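Local coordinates for succinoglycan biosynthesis protein (Bacillus cereus ATCC 14579, PDB 3B55) that binds calcium and is probably a hydrolase of the erythromycin esterase type, its substrate and any part in succinoglycan biosynthesis not established, at residues Y336-N349 with F427-V441. The protein carries 1 engineered substitution. Numbering follows the deposited sequence.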
ATOM      1  N   TYR A 336     -15.222  -0.645  -0.661  1.00  9.60           N
ATOM      2  CA  TYR A 336     -13.864  -0.478  -0.154  1.00  6.76           C
ATOM      3  C   TYR A 336     -13.953  -0.314   1.353  1.00 10.01           C
ATOM      4  O   TYR A 336     -14.674   0.555   1.836  1.00 11.12           O
ATOM      5  CB  TYR A 336     -13.205   0.769  -0.747  1.00  5.66           C
ATOM      6  CG  TYR A 336     -11.839   1.088  -0.168  1.00  4.95           C
ATOM      7  CD1 TYR A 336     -10.817   0.143  -0.184  1.00  7.59           C
ATOM      8  CD2 TYR A 336     -11.569   2.339   0.391  1.00  7.41           C
ATOM      9  CE1 TYR A 336      -9.563   0.428   0.332  1.00  6.68           C
ATOM     10  CE2 TYR A 336     -10.314   2.635   0.917  1.00 11.14           C
ATOM     11  CZ  TYR A 336      -9.316   1.672   0.882  1.00  6.98           C
ATOM     12  OH  TYR A 336      -8.070   1.947   1.393  1.00  9.11           O
ATOM     13  N   VAL A 337     -13.243  -1.161   2.090  1.00 10.21           N
ATOM     14  CA  VAL A 337     -13.221  -1.078   3.544  1.00 10.75           C
ATOM     15  C   VAL A 337     -11.805  -0.670   3.902  1.00  8.21           C
ATOM     16  O   VAL A 337     -10.842  -1.229   3.383  1.00 10.54           O
ATOM     17  CB  VAL A 337     -13.552  -2.430   4.218  1.00 12.62           C
ATOM     18  CG1 VAL A 337     -13.220  -2.360   5.700  1.00 14.58           C
ATOM     19  CG2 VAL A 337     -15.027  -2.746   4.043  1.00 17.53           C
ATOM     20  N   SER A 338     -11.675   0.317   4.778  1.00  8.82           N
ATOM     21  CA  SER A 338     -10.356   0.801   5.166  1.00  9.30           C
ATOM     22  C   SER A 338     -10.026   0.498   6.618  1.00  7.99           C
ATOM     23  O   SER A 338     -10.724   0.933   7.536  1.00  6.46           O
ATOM     24  CB  SER A 338     -10.270   2.314   4.920  1.00  8.22           C
ATOM     25  OG  SER A 338      -9.039   2.844   5.365  1.00 14.32           O
ATOM     26  N   ILE A 339      -8.956  -0.258   6.815  1.00  8.81           N
ATOM     27  CA  ILE A 339      -8.506  -0.614   8.151  1.00 11.17           C
ATOM     28  C   ILE A 339      -7.184   0.082   8.430  1.00 12.94           C
ATOM     29  O   ILE A 339      -6.246  -0.020   7.643  1.00 13.55           O
ATOM     30  CB  ILE A 339      -8.288  -2.130   8.285  1.00 11.17           C
ATOM     31  CG1 ILE A 339      -9.613  -2.862   8.071  1.00 11.10           C
ATOM     32  CG2 ILE A 339      -7.718  -2.450   9.660  1.00 12.79           C
ATOM     33  CD1 ILE A 339      -9.494  -4.369   8.053  1.00  8.27           C
ATOM     34  N   GLY A 340      -7.111   0.799   9.546  1.00 12.16           N
ATOM     35  CA  GLY A 340      -5.877   1.484   9.881  1.00 10.47           C
ATOM     36  C   GLY A 340      -5.329   0.983  11.200  1.00  9.62           C
ATOM     37  O   GLY A 340      -6.078   0.458  12.019  1.00  7.47           O
ATOM     38  N   THR A 341      -4.021   1.121  11.399  1.00 11.09           N
ATOM     39  CA  THR A 341      -3.390   0.697  12.650  1.00 12.74           C
ATOM     40  C   THR A 341      -2.967   1.941  13.405  1.00 11.59           C
ATOM     41  O   THR A 341      -2.732   2.989  12.798  1.00 12.22           O
ATOM     42  CB  THR A 341      -2.143  -0.196  12.413  1.00 13.11           C
ATOM     43  OG1 THR A 341      -1.338   0.350  11.359  1.00 14.48           O
ATOM     44  CG2 THR A 341      -2.570  -1.616  12.059  1.00 15.09           C
ATOM     45  N   SER A 342      -2.894   1.838  14.727  1.00 11.08           N
ATOM     46  CA  SER A 342      -2.499   2.977  15.535  1.00 10.37           C
ATOM     47  C   SER A 342      -1.612   2.521  16.685  1.00 10.10           C
ATOM     48  O   SER A 342      -1.710   1.388  17.158  1.00  8.78           O
ATOM     49  CB  SER A 342      -3.738   3.703  16.055  1.00 13.64           C
ATOM     50  OG  SER A 342      -3.403   5.001  16.519  1.00 19.13           O
ATOM     51  N   VAL A 343      -0.750   3.416  17.139  1.00 10.42           N
ATOM     52  CA  VAL A 343       0.180   3.080  18.197  1.00 11.16           C
ATOM     53  C   VAL A 343       0.041   3.979  19.415  1.00 12.45           C
ATOM     54  O   VAL A 343      -0.816   4.862  19.454  1.00 14.77           O
ATOM     55  CB  VAL A 343       1.615   3.170  17.662  1.00 11.44           C
ATOM     56  CG1 VAL A 343       1.831   2.112  16.585  1.00  5.37           C
ATOM     57  CG2 VAL A 343       1.861   4.559  17.088  1.00  6.82           C
ATOM     58  N   TYR A 344       0.902   3.748  20.401  1.00 11.74           N
ATOM     59  CA  TYR A 344       0.900   4.524  21.632  1.00 10.44           C
ATOM     60  C   TYR A 344       2.314   4.719  22.191  1.00  9.99           C
ATOM     61  O   TYR A 344       2.843   5.828  22.183  1.00  9.39           O
ATOM     62  CB  TYR A 344       0.003   3.841  22.668  1.00 11.55           C
ATOM     63  CG  TYR A 344      -0.071   4.567  23.989  1.00 12.01           C
ATOM     64  CD1 TYR A 344      -0.336   5.936  24.040  1.00 10.90           C
ATOM     65  CD2 TYR A 344       0.134   3.890  25.191  1.00 11.08           C
ATOM     66  CE1 TYR A 344      -0.390   6.614  25.252  1.00 12.55           C
ATOM     67  CE2 TYR A 344       0.079   4.558  26.413  1.00 10.01           C
ATOM     68  CZ  TYR A 344      -0.184   5.919  26.436  1.00 17.21           C
ATOM     69  OH  TYR A 344      -0.240   6.581  27.641  1.00 14.36           O
ATOM     70  N   GLU A 345       2.931   3.643  22.667  1.00 10.78           N
ATOM     71  CA  GLU A 345       4.278   3.742  23.213  1.00 12.00           C
ATOM     72  C   GLU A 345       5.228   2.777  22.514  1.00 12.45           C
ATOM     73  O   GLU A 345       4.794   1.800  21.892  1.00 11.33           O
ATOM     74  CB  GLU A 345       4.278   3.450  24.718  1.00 10.50           C
ATOM     75  CG  GLU A 345       3.425   4.398  25.556  1.00 12.33           C
ATOM     76  CD  GLU A 345       3.457   4.063  27.045  1.00 16.82           C
ATOM     77  OE1 GLU A 345       3.321   2.869  27.389  1.00 20.67           O
ATOM     78  OE2 GLU A 345       3.604   4.994  27.868  1.00 23.43           O
ATOM     79  N   GLY A 346       6.526   3.060  22.606  1.00 11.52           N
ATOM     80  CA  GLY A 346       7.506   2.191  21.981  1.00 11.87           C
ATOM     81  C   GLY A 346       8.499   2.883  21.067  1.00 13.59           C
ATOM     82  O   GLY A 346       8.558   4.111  21.005  1.00 11.72           O
ATOM     83  N   GLN A 347       9.280   2.075  20.355  1.00 13.32           N
ATOM     84  CA  GLN A 347      10.281   2.579  19.429  1.00 14.79           C
ATOM     85  C   GLN A 347      10.082   1.975  18.048  1.00 14.91           C
ATOM     86  O   GLN A 347       9.524   0.886  17.909  1.00 15.22           O
ATOM     87  CB  GLN A 347      11.683   2.260  19.945  1.00 17.93           C
ATOM     88  CG  GLN A 347      11.925   2.773  21.354  1.00 25.58           C
ATOM     89  CD  GLN A 347      13.326   2.498  21.843  1.00 35.11           C
ATOM     90  OE1 GLN A 347      14.278   3.182  21.462  1.00 37.92           O
ATOM     91  NE2 GLN A 347      13.465   1.479  22.685  1.00 30.36           N
ATOM     92  N   TYR A 348      10.549   2.683  17.028  1.00 14.50           N
ATOM     93  CA  TYR A 348      10.399   2.225  15.659  1.00 14.46           C
ATOM     94  C   TYR A 348      11.560   2.700  14.803  1.00 14.46           C
ATOM     95  O   TYR A 348      12.303   3.601  15.200  1.00 15.22           O
ATOM     96  CB  TYR A 348       9.097   2.770  15.072  1.00 10.98           C
ATOM     97  CG  TYR A 348       8.939   4.272  15.230  1.00 15.09           C
ATOM     98  CD1 TYR A 348       8.468   4.823  16.424  1.00 16.20           C
ATOM     99  CD2 TYR A 348       9.289   5.145  14.198  1.00 16.19           C
ATOM    100  CE1 TYR A 348       8.349   6.205  16.588  1.00  9.44           C
ATOM    101  CE2 TYR A 348       9.172   6.527  14.352  1.00 15.43           C
ATOM    102  CZ  TYR A 348       8.707   7.045  15.547  1.00 11.87           C
ATOM    103  OH  TYR A 348       8.620   8.401  15.718  1.00 13.56           O
ATOM    104  N   ASN A 349      11.716   2.084  13.633  1.00 11.72           N
ATOM    105  CA  ASN A 349      12.773   2.472  12.714  1.00 12.15           C
ATOM    106  C   ASN A 349      12.318   3.695  11.926  1.00 13.86           C
ATOM    107  O   ASN A 349      11.152   3.801  11.519  1.00 11.03           O
ATOM    108  CB  ASN A 349      13.096   1.352  11.721  1.00 12.18           C
ATOM    109  CG  ASN A 349      13.888   0.223  12.347  1.00 12.08           C
ATOM    110  OD1 ASN A 349      14.861   0.454  13.063  1.00  9.83           O
ATOM    111  ND2 ASN A 349      13.481  -1.009  12.070  1.00 11.38           N
ATOM    112  N   PHE A 427     -10.987   6.020   8.667  1.00 12.28           N
ATOM    113  CA  PHE A 427     -11.060   4.563   8.732  1.00  7.10           C
ATOM    114  C   PHE A 427     -12.376   3.976   9.225  1.00  9.11           C
ATOM    115  O   PHE A 427     -13.060   4.550  10.078  1.00  8.37           O
ATOM    116  CB  PHE A 427      -9.958   4.020   9.641  1.00  7.87           C
ATOM    117  CG  PHE A 427      -8.573   4.446   9.256  1.00  7.38           C
ATOM    118  CD1 PHE A 427      -7.954   3.917   8.126  1.00 10.26           C
ATOM    119  CD2 PHE A 427      -7.877   5.368  10.035  1.00  3.86           C
ATOM    120  CE1 PHE A 427      -6.650   4.299   7.775  1.00  9.54           C
ATOM    121  CE2 PHE A 427      -6.572   5.758   9.695  1.00  6.03           C
ATOM    122  CZ  PHE A 427      -5.958   5.222   8.562  1.00  5.33           C
ATOM    123  N   ASP A 428     -12.706   2.804   8.693  1.00  8.39           N
ATOM    124  CA  ASP A 428     -13.909   2.082   9.082  1.00  9.75           C
ATOM    125  C   ASP A 428     -13.536   1.203  10.281  1.00  9.33           C
ATOM    126  O   ASP A 428     -14.341   0.976  11.176  1.00  9.71           O
ATOM    127  CB  ASP A 428     -14.393   1.170   7.942  1.00  9.57           C
ATOM    128  CG  ASP A 428     -14.708   1.933   6.666  1.00 14.77           C
ATOM    129  OD1 ASP A 428     -15.511   2.896   6.725  1.00 20.73           O
ATOM    130  OD2 ASP A 428     -14.157   1.567   5.603  1.00 11.90           O
ATOM    131  N   ILE A 429     -12.298   0.719  10.297  1.00  9.69           N
ATOM    132  CA  ILE A 429     -11.847  -0.159  11.374  1.00  7.95           C
ATOM    133  C   ILE A 429     -10.468   0.225  11.885  1.00  8.83           C
ATOM    134  O   ILE A 429      -9.550   0.446  11.094  1.00  9.99           O
ATOM    135  CB  ILE A 429     -11.812  -1.618  10.875  1.00  9.04           C
ATOM    136  CG1 ILE A 429     -13.211  -2.010  10.379  1.00  7.67           C
ATOM    137  CG2 ILE A 429     -11.340  -2.565  11.999  1.00  6.81           C
ATOM    138  CD1 ILE A 429     -13.251  -3.306   9.590  1.00  8.65           C
ATOM    139  N   LEU A 430     -10.322   0.306  13.209  1.00  9.64           N
ATOM    140  CA  LEU A 430      -9.034   0.649  13.799  1.00 10.17           C
ATOM    141  C   LEU A 430      -8.447  -0.474  14.651  1.00 10.32           C
ATOM    142  O   LEU A 430      -9.133  -1.081  15.471  1.00 11.08           O
ATOM    143  CB  LEU A 430      -9.129   1.904  14.673  1.00 11.99           C
ATOM    144  CG  LEU A 430      -7.733   2.296  15.198  1.00 13.55           C
ATOM    145  CD1 LEU A 430      -7.163   3.442  14.367  1.00 13.48           C
ATOM    146  CD2 LEU A 430      -7.807   2.690  16.656  1.00 13.64           C
ATOM    147  N   VAL A 431      -7.163  -0.737  14.443  1.00  9.85           N
ATOM    148  CA  VAL A 431      -6.445  -1.750  15.193  1.00  7.53           C
ATOM    149  C   VAL A 431      -5.381  -1.029  16.008  1.00  7.53           C
ATOM    150  O   VAL A 431      -4.459  -0.436  15.446  1.00  7.84           O
ATOM    151  CB  VAL A 431      -5.779  -2.765  14.252  1.00  9.94           C
ATOM    152  CG1 VAL A 431      -4.897  -3.711  15.047  1.00  9.91           C
ATOM    153  CG2 VAL A 431      -6.852  -3.529  13.487  1.00  3.86           C
ATOM    154  N   GLN A 432      -5.520  -1.068  17.330  1.00  7.35           N
ATOM    155  CA  GLN A 432      -4.572  -0.400  18.222  1.00  6.17           C
ATOM    156  C   GLN A 432      -3.566  -1.384  18.813  1.00  8.50           C
ATOM    157  O   GLN A 432      -3.935  -2.460  19.276  1.00 10.07           O
ATOM    158  CB  GLN A 432      -5.331   0.296  19.365  1.00  5.12           C
ATOM    159  CG  GLN A 432      -4.443   1.013  20.382  1.00  5.26           C
ATOM    160  CD  GLN A 432      -3.921   2.359  19.882  1.00  6.74           C
ATOM    161  OE1 GLN A 432      -3.040   2.964  20.497  1.00 11.31           O
ATOM    162  NE2 GLN A 432      -4.479   2.841  18.776  1.00  4.13           N
ATOM    163  N   ILE A 433      -2.295  -1.006  18.778  1.00  8.84           N
ATOM    164  CA  ILE A 433      -1.210  -1.817  19.325  1.00  5.96           C
ATOM    165  C   ILE A 433      -0.513  -0.877  20.311  1.00  7.19           C
ATOM    166  O   ILE A 433       0.168   0.074  19.914  1.00  3.90           O
ATOM    167  CB  ILE A 433      -0.251  -2.273  18.203  1.00  7.84           C
ATOM    168  CG1 ILE A 433      -1.052  -2.993  17.126  1.00  4.35           C
ATOM    169  CG2 ILE A 433       0.814  -3.224  18.759  1.00  8.26           C
ATOM    170  CD1 ILE A 433      -0.227  -3.410  15.933  1.00  9.43           C
ATOM    171  N   GLN A 434      -0.704  -1.141  21.600  1.00  5.70           N
ATOM    172  CA  GLN A 434      -0.165  -0.284  22.648  1.00  9.17           C
ATOM    173  C   GLN A 434       1.354  -0.189  22.755  1.00 11.70           C
ATOM    174  O   GLN A 434       1.873   0.850  23.162  1.00  9.83           O
ATOM    175  CB  GLN A 434      -0.786  -0.681  23.990  1.00  9.17           C
ATOM    176  CG  GLN A 434      -2.315  -0.788  23.936  1.00  8.67           C
ATOM    177  CD  GLN A 434      -3.014   0.560  23.744  1.00 11.54           C
ATOM    178  OE1 GLN A 434      -2.571   1.398  22.961  1.00 12.05           O
ATOM    179  NE2 GLN A 434      -4.124   0.760  24.452  1.00 14.21           N
ATOM    180  N   LYS A 435       2.081  -1.245  22.406  1.00 12.18           N
ATOM    181  CA  LYS A 435       3.538  -1.145  22.459  1.00  8.68           C
ATOM    182  C   LYS A 435       4.220  -1.786  21.259  1.00 10.27           C
ATOM    183  O   LYS A 435       4.039  -2.967  20.972  1.00 12.46           O
ATOM    184  CB  LYS A 435       4.119  -1.748  23.746  1.00 11.33           C
ATOM    185  CG  LYS A 435       5.610  -1.414  23.885  1.00 15.59           C
ATOM    186  CD  LYS A 435       6.334  -2.144  25.008  1.00 39.27           C
ATOM    187  CE  LYS A 435       6.269  -1.382  26.322  1.00 45.78           C
ATOM    188  NZ  LYS A 435       6.528   0.068  26.119  1.00 41.23           N
ATOM    189  N   VAL A 436       5.010  -0.993  20.550  1.00 11.10           N
ATOM    190  CA  VAL A 436       5.725  -1.499  19.392  1.00 10.74           C
ATOM    191  C   VAL A 436       7.231  -1.438  19.607  1.00 12.39           C
ATOM    192  O   VAL A 436       7.716  -0.732  20.495  1.00 10.91           O
ATOM    193  CB  VAL A 436       5.389  -0.692  18.119  1.00 10.93           C
ATOM    194  CG1 VAL A 436       3.883  -0.703  17.878  1.00  8.29           C
ATOM    195  CG2 VAL A 436       5.917   0.738  18.251  1.00  9.85           C
ATOM    196  N   SER A 437       7.951  -2.195  18.786  1.00 11.08           N
ATOM    197  CA  SER A 437       9.403  -2.242  18.807  1.00 13.01           C
ATOM    198  C   SER A 437       9.837  -2.159  17.334  1.00 14.56           C
ATOM    199  O   SER A 437       9.027  -2.363  16.427  1.00 11.74           O
ATOM    200  CB  SER A 437       9.890  -3.540  19.451  1.00 15.09           C
ATOM    201  OG  SER A 437       9.486  -4.674  18.699  1.00 17.57           O
ATOM    202  N   PRO A 438      11.121  -1.865  17.074  1.00 14.69           N
ATOM    203  CA  PRO A 438      11.656  -1.747  15.713  1.00 11.68           C
ATOM    204  C   PRO A 438      11.509  -2.976  14.805  1.00 14.45           C
ATOM    205  O   PRO A 438      11.676  -4.118  15.242  1.00 13.92           O
ATOM    206  CB  PRO A 438      13.129  -1.394  15.950  1.00 13.62           C
ATOM    207  CG  PRO A 438      13.120  -0.715  17.303  1.00 11.54           C
ATOM    208  CD  PRO A 438      12.179  -1.615  18.070  1.00 13.08           C
ATOM    209  N   SER A 439      11.194  -2.730  13.536  1.00 13.23           N
ATOM    210  CA  SER A 439      11.071  -3.808  12.562  1.00 11.76           C
ATOM    211  C   SER A 439      12.454  -4.447  12.502  1.00 14.19           C
ATOM    212  O   SER A 439      13.456  -3.789  12.773  1.00  9.76           O
ATOM    213  CB  SER A 439      10.704  -3.246  11.193  1.00 12.25           C
ATOM    214  OG  SER A 439      11.719  -2.383  10.717  1.00  9.57           O
ATOM    215  N   GLN A 440      12.516  -5.722  12.153  1.00 14.98           N
ATOM    216  CA  GLN A 440      13.796  -6.415  12.104  1.00 18.84           C
ATOM    217  C   GLN A 440      14.451  -6.277  10.733  1.00 18.18           C
ATOM    218  O   GLN A 440      14.429  -7.196   9.920  1.00 17.60           O
ATOM    219  CB  GLN A 440      13.578  -7.881  12.472  1.00 18.74           C
ATOM    220  CG  GLN A 440      12.727  -8.017  13.725  1.00 23.33           C
ATOM    221  CD  GLN A 440      12.559  -9.447  14.195  1.00 29.89           C
ATOM    222  OE1 GLN A 440      11.882  -9.712  15.188  1.00 29.39           O
ATOM    223  NE2 GLN A 440      13.166 -10.376  13.480  1.00 42.03           N
ATOM    224  N   VAL A 441      15.038  -5.108  10.495  1.00 22.74           N
ATOM    225  CA  VAL A 441      15.693  -4.802   9.229  1.00 28.24           C
ATOM    226  C   VAL A 441      16.967  -5.606   9.008  1.00 31.65           C
ATOM    227  O   VAL A 441      17.815  -5.706   9.894  1.00 30.53           O
ATOM    228  CB  VAL A 441      16.043  -3.302   9.138  1.00 26.39           C
ATOM    229  CG1 VAL A 441      14.780  -2.471   9.207  1.00 24.68           C
ATOM    230  CG2 VAL A 441      16.973  -2.921  10.279  1.00 33.09           C
TER
HETATM  231  O   HOH W   1       2.534   1.402  20.228  1.00  8.49           O
HETATM  232  O   HOH W   2       1.984   0.446  25.921  1.00 14.08           O
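Phe427 lays one face of its ring over Gly340, whose CA sits 3.8 Å from the ring centroid in a CH-pi contact, while Ser338 OG, hydrogen-bonded to Val310 O, meets the ring edge. The backbone N-H groups of Asp428 and Ile429 both converge on Ser338 O. From Ile429 onward the chain runs parallel to 336-344, and Gly340 N donates to Ile429 O at 2.9 Å. Ile429 runs abreast of Ile339 on the same face of the sheet, CG1 of Ile339 3.8 Å from Ile429 CB. Leu430 swings CD1 against Ser342 CB, its CG anti to the backbone N (chi1 -176°). Past Ile433 both strands bend together out of the mixed central sheet; there a water accepts from Tyr344 N and donates to Ile433 O and Glu345 O. Pairing resumes as Glu345 N donates to Gln434 O (3.0 Å) and Val436 N to Glu345 O. Val436 CG1 meets Val343 CG1 at 3.7 Å, the two side chains nearly perpendicular. Beyond Pro438, ND2 of Asn349 donates to both Ser439 OG (2.6 Å) and Ser439 O, each near its amide plane, which fixes the amide's rotation. Ser439 touches Phe91 of helix 88-104, its side chain about 7 Å from that of the calcium ligand His85. Within the mixed sheet, 336-344 lies between 429-433 and 77-82; helix 371-376 packs on Leu430 and Ser342, helix 88-104 on Thr341 and Val436.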